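Local coordinates for protein spermidine synthase (Corynebacterium glutamicum ATCC 13032, PDB 3GJY) that probably catalyses, as a member of the AdoMet-dependent methyltransferase-like superfamily, the aminopropyl transfer that makes spermidine in polyamine biosynthesis, at residues E35-S40 with G45-I50; M71-T76 with I226-M231; A80-H85 with D109-S114. All coordinates share one frame; numbering follows the deposited sequence.

Contact 1: E35-S40 with G45-I50; sequences ELEADS and GWLISI
Ala38 fits its methyl group over one face of the Trp46 indole: CB lies 4.0 Å from the centroid of the six-membered ring and 15° off the ring normal, a CH-pi contact. The indole is brought there by its first torsion, which sets CG beside the backbone N (chi1 -72°) and lets the benzo ring reach across to the other strand, where CZ3 comes 3.6 Å from Ala38 N. The small methyl is thus the bump and the broad ring the floor. On the same face of the sheet Leu36 and Ile48 lie side by side, with Leu36 CD2 3.8 Å from Ile48 CG1. Pro22 and Ile58 also touch Trp46, while Trp132 and Phe133 meet Leu36.

The opposite face carries Glu35, Glu37, Leu47 and Ser49. Here Glu37 and Leu47 run alongside each other, and Glu37 OE1 passes 3.9 Å from Leu47 CD2. Glu35 pairs with Ser49 and Glu37 with Leu47 as hydrogen-bonded antiparallel pairs. The Leu47 N to Glu37 O bond is 2.8 Å long, almost straight at 175°. At the loop end Asp39 N donates to Gly45 O, and Asp39 OD2 lies 3.4 Å from Gly45 CA while hydrogen-bonded to His57 NE2 of strand 53-59.

One water is hydrogen-bonded to Glu37 OE1 (2.7 Å), Glu35 O and Ser49 OG. The chemistry is therefore divided: one face of this beta hairpin is apolar, whereas the other joins carboxylate, hydroxyl and backbone through water.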
# COMPACT_ATOMS: atom_id res chain seq x y z
N GLU A 35 11.06 -3.55 16.85
CA GLU A 35 10.82 -3.05 18.20
C GLU A 35 9.34 -2.86 18.45
O GLU A 35 8.63 -2.28 17.63
CB GLU A 35 11.57 -1.74 18.46
CG GLU A 35 11.50 -1.27 19.90
CD GLU A 35 12.57 -1.89 20.74
OE1 GLU A 35 13.51 -2.45 20.13
OE2 GLU A 35 12.48 -1.81 21.98
N LEU A 36 8.88 -3.39 19.59
CA LEU A 36 7.48 -3.24 19.98
C LEU A 36 7.42 -2.35 21.20
O LEU A 36 8.08 -2.64 22.20
CB LEU A 36 6.87 -4.61 20.30
CG LEU A 36 7.05 -5.70 19.22
CD1 LEU A 36 6.34 -6.97 19.66
CD2 LEU A 36 6.57 -5.27 17.81
N GLU A 37 6.63 -1.27 21.11
CA GLU A 37 6.49 -0.33 22.23
C GLU A 37 5.00 -0.15 22.57
O GLU A 37 4.18 0.12 21.68
CB GLU A 37 7.12 1.01 21.86
CG GLU A 37 8.61 1.01 21.69
CD GLU A 37 9.11 2.32 21.13
OE1 GLU A 37 9.14 2.47 19.90
OE2 GLU A 37 9.50 3.23 21.92
N ALA A 38 4.66 -0.27 23.84
CA ALA A 38 3.28 -0.08 24.30
C ALA A 38 3.00 1.41 24.41
O ALA A 38 3.82 2.16 24.95
CB ALA A 38 3.09 -0.74 25.67
N ASP A 39 1.86 1.85 23.89
CA ASP A 39 1.43 3.24 24.09
C ASP A 39 1.24 3.55 25.58
O ASP A 39 0.57 2.80 26.29
CB ASP A 39 0.06 3.48 23.44
CG ASP A 39 0.08 3.48 21.92
OD1 ASP A 39 1.13 3.43 21.25
OD2 ASP A 39 -1.05 3.53 21.41
N SER A 40 1.76 4.68 26.01
CA SER A 40 1.56 5.12 27.41
C SER A 40 0.10 5.43 27.73
O SER A 40 -0.38 5.19 28.83
CB SER A 40 2.45 6.32 27.72
OG SER A 40 3.79 5.86 27.77
N GLY A 45 -2.61 -0.32 22.96
CA GLY A 45 -2.01 0.31 21.79
C GLY A 45 -0.54 -0.07 21.66
O GLY A 45 0.20 -0.08 22.66
N TRP A 46 -0.11 -0.35 20.43
CA TRP A 46 1.23 -0.85 20.17
C TRP A 46 1.83 -0.22 18.93
O TRP A 46 1.17 -0.14 17.88
CB TRP A 46 1.20 -2.38 19.94
CG TRP A 46 0.95 -3.07 21.23
CD1 TRP A 46 -0.27 -3.43 21.76
CD2 TRP A 46 1.94 -3.41 22.20
NE1 TRP A 46 -0.08 -4.01 23.01
CE2 TRP A 46 1.26 -4.01 23.29
CE3 TRP A 46 3.34 -3.30 22.23
CZ2 TRP A 46 1.95 -4.51 24.43
CZ3 TRP A 46 4.03 -3.79 23.36
CH2 TRP A 46 3.32 -4.39 24.43
N LEU A 47 3.06 0.26 19.08
CA LEU A 47 3.85 0.78 17.97
C LEU A 47 4.86 -0.28 17.55
O LEU A 47 5.55 -0.84 18.42
CB LEU A 47 4.58 2.09 18.35
CG LEU A 47 5.34 2.75 17.18
CD1 LEU A 47 4.45 3.31 16.05
CD2 LEU A 47 6.29 3.86 17.67
N ILE A 48 4.91 -0.58 16.25
CA ILE A 48 5.83 -1.56 15.70
C ILE A 48 6.81 -0.79 14.83
O ILE A 48 6.37 -0.10 13.90
CB ILE A 48 5.09 -2.61 14.86
CG1 ILE A 48 4.08 -3.37 15.74
CG2 ILE A 48 6.09 -3.60 14.20
CD1 ILE A 48 2.69 -3.41 15.26
N SER A 49 8.11 -0.88 15.15
CA SER A 49 9.18 -0.25 14.36
C SER A 49 10.06 -1.31 13.75
O SER A 49 10.23 -2.40 14.31
CB SER A 49 10.05 0.67 15.22
OG SER A 49 9.24 1.68 15.77
N ILE A 50 10.60 -0.97 12.59
CA ILE A 50 11.43 -1.89 11.81
C ILE A 50 12.70 -1.13 11.44
O ILE A 50 12.64 -0.05 10.81
CB ILE A 50 10.65 -2.35 10.55
CG1 ILE A 50 9.37 -3.11 10.95
CG2 ILE A 50 11.48 -3.28 9.75
CD1 ILE A 50 8.41 -3.40 9.82
O HOH W 1 8.26 0.70 18.11

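Contact 2: M71-T76 with I226-M231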
# COMPACT_ATOMS: atom_id res chain seq x y z
N MSE A 71 -1.80 5.06 5.68
CA MSE A 71 -2.73 3.89 5.76
C MSE A 71 -4.17 4.34 5.72
O MSE A 71 -5.01 3.72 5.04
CB MSE A 71 -2.47 3.08 7.04
CG MSE A 71 -1.15 2.35 7.09
SE MSE A 71 -1.11 1.14 8.58
CE MSE A 71 0.74 0.64 8.42
N ARG A 72 -4.45 5.48 6.39
CA ARG A 72 -5.78 6.06 6.29
C ARG A 72 -6.10 6.45 4.84
O ARG A 72 -7.26 6.30 4.40
CB ARG A 72 -5.87 7.31 7.17
CG ARG A 72 -5.66 6.99 8.64
CD ARG A 72 -5.62 8.28 9.46
NE ARG A 72 -6.91 8.94 9.54
CZ ARG A 72 -7.80 8.72 10.52
NH1 ARG A 72 -7.56 7.85 11.50
NH2 ARG A 72 -8.94 9.38 10.50
N TRP A 73 -5.09 6.96 4.13
CA TRP A 73 -5.31 7.39 2.73
C TRP A 73 -5.58 6.21 1.82
O TRP A 73 -6.48 6.25 0.97
CB TRP A 73 -4.14 8.23 2.23
CG TRP A 73 -3.86 9.43 3.10
CD1 TRP A 73 -4.68 10.00 4.03
CD2 TRP A 73 -2.67 10.19 3.09
NE1 TRP A 73 -4.06 11.06 4.65
CE2 TRP A 73 -2.82 11.21 4.07
CE3 TRP A 73 -1.48 10.12 2.35
CZ2 TRP A 73 -1.81 12.14 4.35
CZ3 TRP A 73 -0.46 11.09 2.63
CH2 TRP A 73 -0.65 12.07 3.61
N ILE A 74 -4.79 5.13 1.99
CA ILE A 74 -5.06 3.89 1.24
C ILE A 74 -6.49 3.39 1.57
O ILE A 74 -7.25 3.02 0.66
CB ILE A 74 -4.03 2.80 1.54
CG1 ILE A 74 -2.67 3.24 0.96
CG2 ILE A 74 -4.46 1.46 0.95
CD1 ILE A 74 -1.51 2.36 1.45
N ALA A 75 -6.85 3.37 2.85
CA ALA A 75 -8.20 2.91 3.23
C ALA A 75 -9.26 3.73 2.50
O ALA A 75 -10.20 3.17 1.95
CB ALA A 75 -8.40 3.05 4.74
N THR A 76 -9.11 5.06 2.50
CA THR A 76 -10.12 5.92 1.90
C THR A 76 -10.20 5.70 0.37
O THR A 76 -11.30 5.52 -0.20
CB THR A 76 -9.80 7.39 2.20
OG1 THR A 76 -9.95 7.60 3.61
CG2 THR A 76 -10.74 8.33 1.41
N ILE A 226 -3.53 10.30 -4.06
CA ILE A 226 -3.81 10.97 -2.81
C ILE A 226 -2.51 11.44 -2.20
O ILE A 226 -1.58 10.66 -2.00
CB ILE A 226 -4.57 10.07 -1.83
CG1 ILE A 226 -6.00 9.78 -2.33
CG2 ILE A 226 -4.67 10.77 -0.44
CD1 ILE A 226 -6.64 8.60 -1.69
N ALA A 227 -2.40 12.75 -1.97
CA ALA A 227 -1.09 13.35 -1.71
C ALA A 227 -1.06 14.14 -0.45
O ALA A 227 -2.06 14.75 -0.05
CB ALA A 227 -0.69 14.26 -2.89
N ASP A 228 0.15 14.13 0.15
CA ASP A 228 0.49 14.96 1.29
C ASP A 228 0.91 16.33 0.77
O ASP A 228 1.94 16.46 0.13
CB ASP A 228 1.66 14.39 2.06
CG ASP A 228 1.94 15.17 3.32
OD1 ASP A 228 2.15 14.54 4.36
OD2 ASP A 228 1.96 16.42 3.26
N PRO A 229 0.11 17.35 1.08
CA PRO A 229 0.34 18.69 0.52
C PRO A 229 1.68 19.38 0.89
O PRO A 229 2.30 19.95 0.01
CB PRO A 229 -0.88 19.48 1.01
CG PRO A 229 -1.94 18.44 1.16
CD PRO A 229 -1.18 17.26 1.78
N PRO A 230 2.18 19.26 2.15
CA PRO A 230 3.51 19.86 2.39
C PRO A 230 4.66 19.22 1.59
O PRO A 230 5.68 19.86 1.35
CB PRO A 230 3.74 19.60 3.88
CG PRO A 230 2.37 19.55 4.46
CD PRO A 230 1.59 18.77 3.41
N MSE A 231 4.51 17.96 1.20
CA MSE A 231 5.50 17.31 0.34
C MSE A 231 5.42 17.84 -1.10
O MSE A 231 6.45 18.18 -1.70
CB MSE A 231 5.34 15.80 0.37
CG MSE A 231 6.27 15.08 -0.58
SE MSE A 231 5.47 13.45 -1.02
CE MSE A 231 3.78 14.14 -1.67
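This is a buried, mainly apolar contact between a helix and the end of a strand with the turn that follows it: Trp73 of helix 69-85 packs against Ile226 at the end of strand 222-227 and against Asp228, the N-cap residue of the short helix 229-232. No hydrogen bond joins the two segments, and the 219 Å² they bury comes largely from Trp73 and Ile226, whose CA atoms are 6.8 Å apart.

Ile226 meets the root of the tryptophan. Its CG2 branch, set anti to the backbone N, comes 3.7 Å from Trp73 CB and 3.9 Å from Trp73 CG. The other branch reaches the helix backbone, with Ile226 CD1 3.6 Å from Trp73 O. Both branches therefore grip the same residue, one at the start of its side chain and one at its carbonyl.

The far end of the indole extends to Asp228, whose CB is 3.6 Å from Trp73 CH2. Asp228 OD1 lies at the ring edge, in its plane, 3.8 Å from Trp73 CH2, and the carboxylate is turned 75° from the indole. The charge partner of this buried carboxylate is Arg236, which salt-bridges OD1 and would be expected to favour the ionised form.

Leu264 of helix 255-264 touches both Trp73 and Ile226, and Ile241 of the adjoining strand 238-245 does the same, so all four side chains share one apolar layer. A helix laid on a mixed sheet of strand order 3-2-1-4-5-7-6, in which strand 238-245 runs antiparallel to its neighbours, is characteristic of the Rossmann-like AdoMet-dependent methyltransferase fold to which spermidine synthases belong.

Contact 3: A80-H85 with D109-S114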
# COMPACT_ATOMS: atom_id res chain seq x y z
N ALA A 80 -13.36 3.61 -1.45
CA ALA A 80 -14.22 4.33 -2.41
C ALA A 80 -14.34 3.54 -3.73
O ALA A 80 -15.42 3.42 -4.31
CB ALA A 80 -13.69 5.76 -2.64
N PHE A 81 -13.21 3.01 -4.18
CA PHE A 81 -13.18 2.27 -5.41
C PHE A 81 -13.92 0.93 -5.27
O PHE A 81 -14.75 0.58 -6.12
CB PHE A 81 -11.72 2.01 -5.80
CG PHE A 81 -11.57 1.34 -7.15
CD1 PHE A 81 -11.30 2.11 -8.28
CD2 PHE A 81 -11.74 -0.02 -7.31
CE1 PHE A 81 -11.13 1.51 -9.54
CE2 PHE A 81 -11.61 -0.62 -8.58
CZ PHE A 81 -11.32 0.18 -9.67
N ILE A 82 -13.60 0.16 -4.23
CA ILE A 82 -14.22 -1.15 -4.03
C ILE A 82 -15.74 -0.98 -3.90
O ILE A 82 -16.52 -1.74 -4.47
CB ILE A 82 -13.63 -1.83 -2.77
CG1 ILE A 82 -12.15 -2.21 -2.99
CG2 ILE A 82 -14.46 -3.07 -2.34
CD1 ILE A 82 -11.39 -2.45 -1.69
N ASP A 83 -16.15 0.00 -3.11
CA ASP A 83 -17.58 0.20 -2.88
C ASP A 83 -18.32 0.53 -4.17
O ASP A 83 -19.46 0.12 -4.36
CB ASP A 83 -17.81 1.29 -1.83
CG ASP A 83 -17.37 0.85 -0.44
OD1 ASP A 83 -17.10 -0.36 -0.21
OD2 ASP A 83 -17.30 1.76 0.41
N ALA A 84 -17.69 1.31 -5.03
CA ALA A 84 -18.32 1.70 -6.29
C ALA A 84 -18.28 0.63 -7.37
O ALA A 84 -19.21 0.58 -8.19
CB ALA A 84 -17.67 2.96 -6.81
N HIS A 85 -17.23 -0.20 -7.39
CA HIS A 85 -16.97 -1.01 -8.58
C HIS A 85 -16.87 -2.50 -8.40
O HIS A 85 -16.91 -3.22 -9.39
CB HIS A 85 -15.68 -0.55 -9.24
CG HIS A 85 -15.69 0.90 -9.61
ND1 HIS A 85 -16.64 1.45 -10.44
CD2 HIS A 85 -14.87 1.91 -9.24
CE1 HIS A 85 -16.38 2.74 -10.59
NE2 HIS A 85 -15.31 3.05 -9.88
N ASP A 109 -11.57 -6.61 8.27
CA ASP A 109 -12.70 -6.24 9.13
C ASP A 109 -13.78 -5.44 8.38
O ASP A 109 -14.99 -5.66 8.57
CB ASP A 109 -12.21 -5.43 10.34
CG ASP A 109 -13.29 -5.31 11.40
OD1 ASP A 109 -13.66 -6.35 11.98
OD2 ASP A 109 -13.77 -4.18 11.63
N VAL A 110 -13.33 -4.51 7.54
CA VAL A 110 -14.27 -3.71 6.74
C VAL A 110 -15.08 -4.59 5.77
O VAL A 110 -16.29 -4.38 5.60
CB VAL A 110 -13.53 -2.63 5.96
CG1 VAL A 110 -14.46 -1.88 4.98
CG2 VAL A 110 -12.92 -1.63 6.95
N TYR A 111 -14.39 -5.58 5.20
CA TYR A 111 -14.98 -6.49 4.24
C TYR A 111 -14.82 -7.90 4.78
O TYR A 111 -13.83 -8.58 4.52
CB TYR A 111 -14.25 -6.33 2.90
CG TYR A 111 -14.33 -4.94 2.31
CD1 TYR A 111 -15.57 -4.39 1.93
CD2 TYR A 111 -13.17 -4.18 2.11
CE1 TYR A 111 -15.68 -3.10 1.39
CE2 TYR A 111 -13.24 -2.88 1.55
CZ TYR A 111 -14.51 -2.35 1.20
OH TYR A 111 -14.58 -1.12 0.62
N PRO A 112 -15.79 -8.35 5.60
CA PRO A 112 -15.58 -9.58 6.38
C PRO A 112 -15.54 -10.88 5.60
O PRO A 112 -15.19 -11.93 6.18
CB PRO A 112 -16.73 -9.56 7.41
CG PRO A 112 -17.74 -8.64 6.84
CD PRO A 112 -17.01 -7.62 6.02
N GLN A 113 -15.87 -10.81 4.31
CA GLN A 113 -15.77 -11.97 3.40
C GLN A 113 -14.55 -11.89 2.50
O GLN A 113 -14.32 -12.79 1.68
CB GLN A 113 -17.04 -12.08 2.56
CG GLN A 113 -18.28 -12.33 3.41
CD GLN A 113 -19.55 -12.38 2.59
OE1 GLN A 113 -20.14 -11.35 2.25
NE2 GLN A 113 -19.99 -13.58 2.29
N SER A 114 -13.78 -10.80 2.62
CA SER A 114 -12.57 -10.65 1.79
C SER A 114 -11.46 -11.61 2.20
O SER A 114 -11.39 -12.06 3.36
CB SER A 114 -12.07 -9.19 1.81
OG SER A 114 -11.54 -8.82 3.08
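Tyr111, which has the most surface covered here, reaches from the end of helix 102-110 to Ile82 and Asp83 on helix 69-85. The CA atoms of Tyr111 and Ile82 are 9.9 Å apart, so the length of the phenol ring spans the gap between the backbones. With CG opposite its carbonyl carbon (chi1 -60°), the ring heads for helix 69-85.

Ile82 packs against the phenol end. CG2 lies 3.6 Å from Tyr111 CZ, while CD1 approaches Tyr111 CE2 at 3.8 Å, and two atoms of one side chain thus follow the ring. Asp83 adds the polar component: Tyr111 OH donates a 2.8 Å hydrogen bond to Asp83 OD1. That oxygen sits at the ring edge near its plane, yet the hydroxyl meets it from above the carboxylate, 48° out of the carboxylate plane, and the two planes are 75° apart. The bond fixes the outer end of a largely buried ring at an exposed aspartate.

The backbone of Tyr111 is held as well. Ser114 N closes a type I beta turn on Tyr111 O at 2.9 Å, and Ser114 OG, which also meets Asn116 ND2, adds a second bond to the same carbonyl. Arg79 of helix 69-85 also touches Tyr111. A tyrosine in the turn just after helix 102-110 thus packs on helix 69-85, in the helical layer flanking the mixed sheet of the Rossmann-like AdoMet-dependent methyltransferase fold.

In the fold
From the N terminus, contact 1 comes first, closing the short hairpin between strands 33-38 and 45-50 within the N-terminal antiparallel sheet. It is complete before helix 69-85 begins, and its centre lies about 22 Å from that of contact 2 and 28 Å from that of contact 3. Contact 2 opens on that helix and closes only at 226-231, a long loop that ties the helix to the late strand 222-227 of the mixed sheet. Contact 3 is nested inside this loop: it uses the later part of the same helix and closes at 109-114, the end of helix 102-110 and the turn after it. Helix 69-85 is thus shared, with contact centres about 19 Å apart.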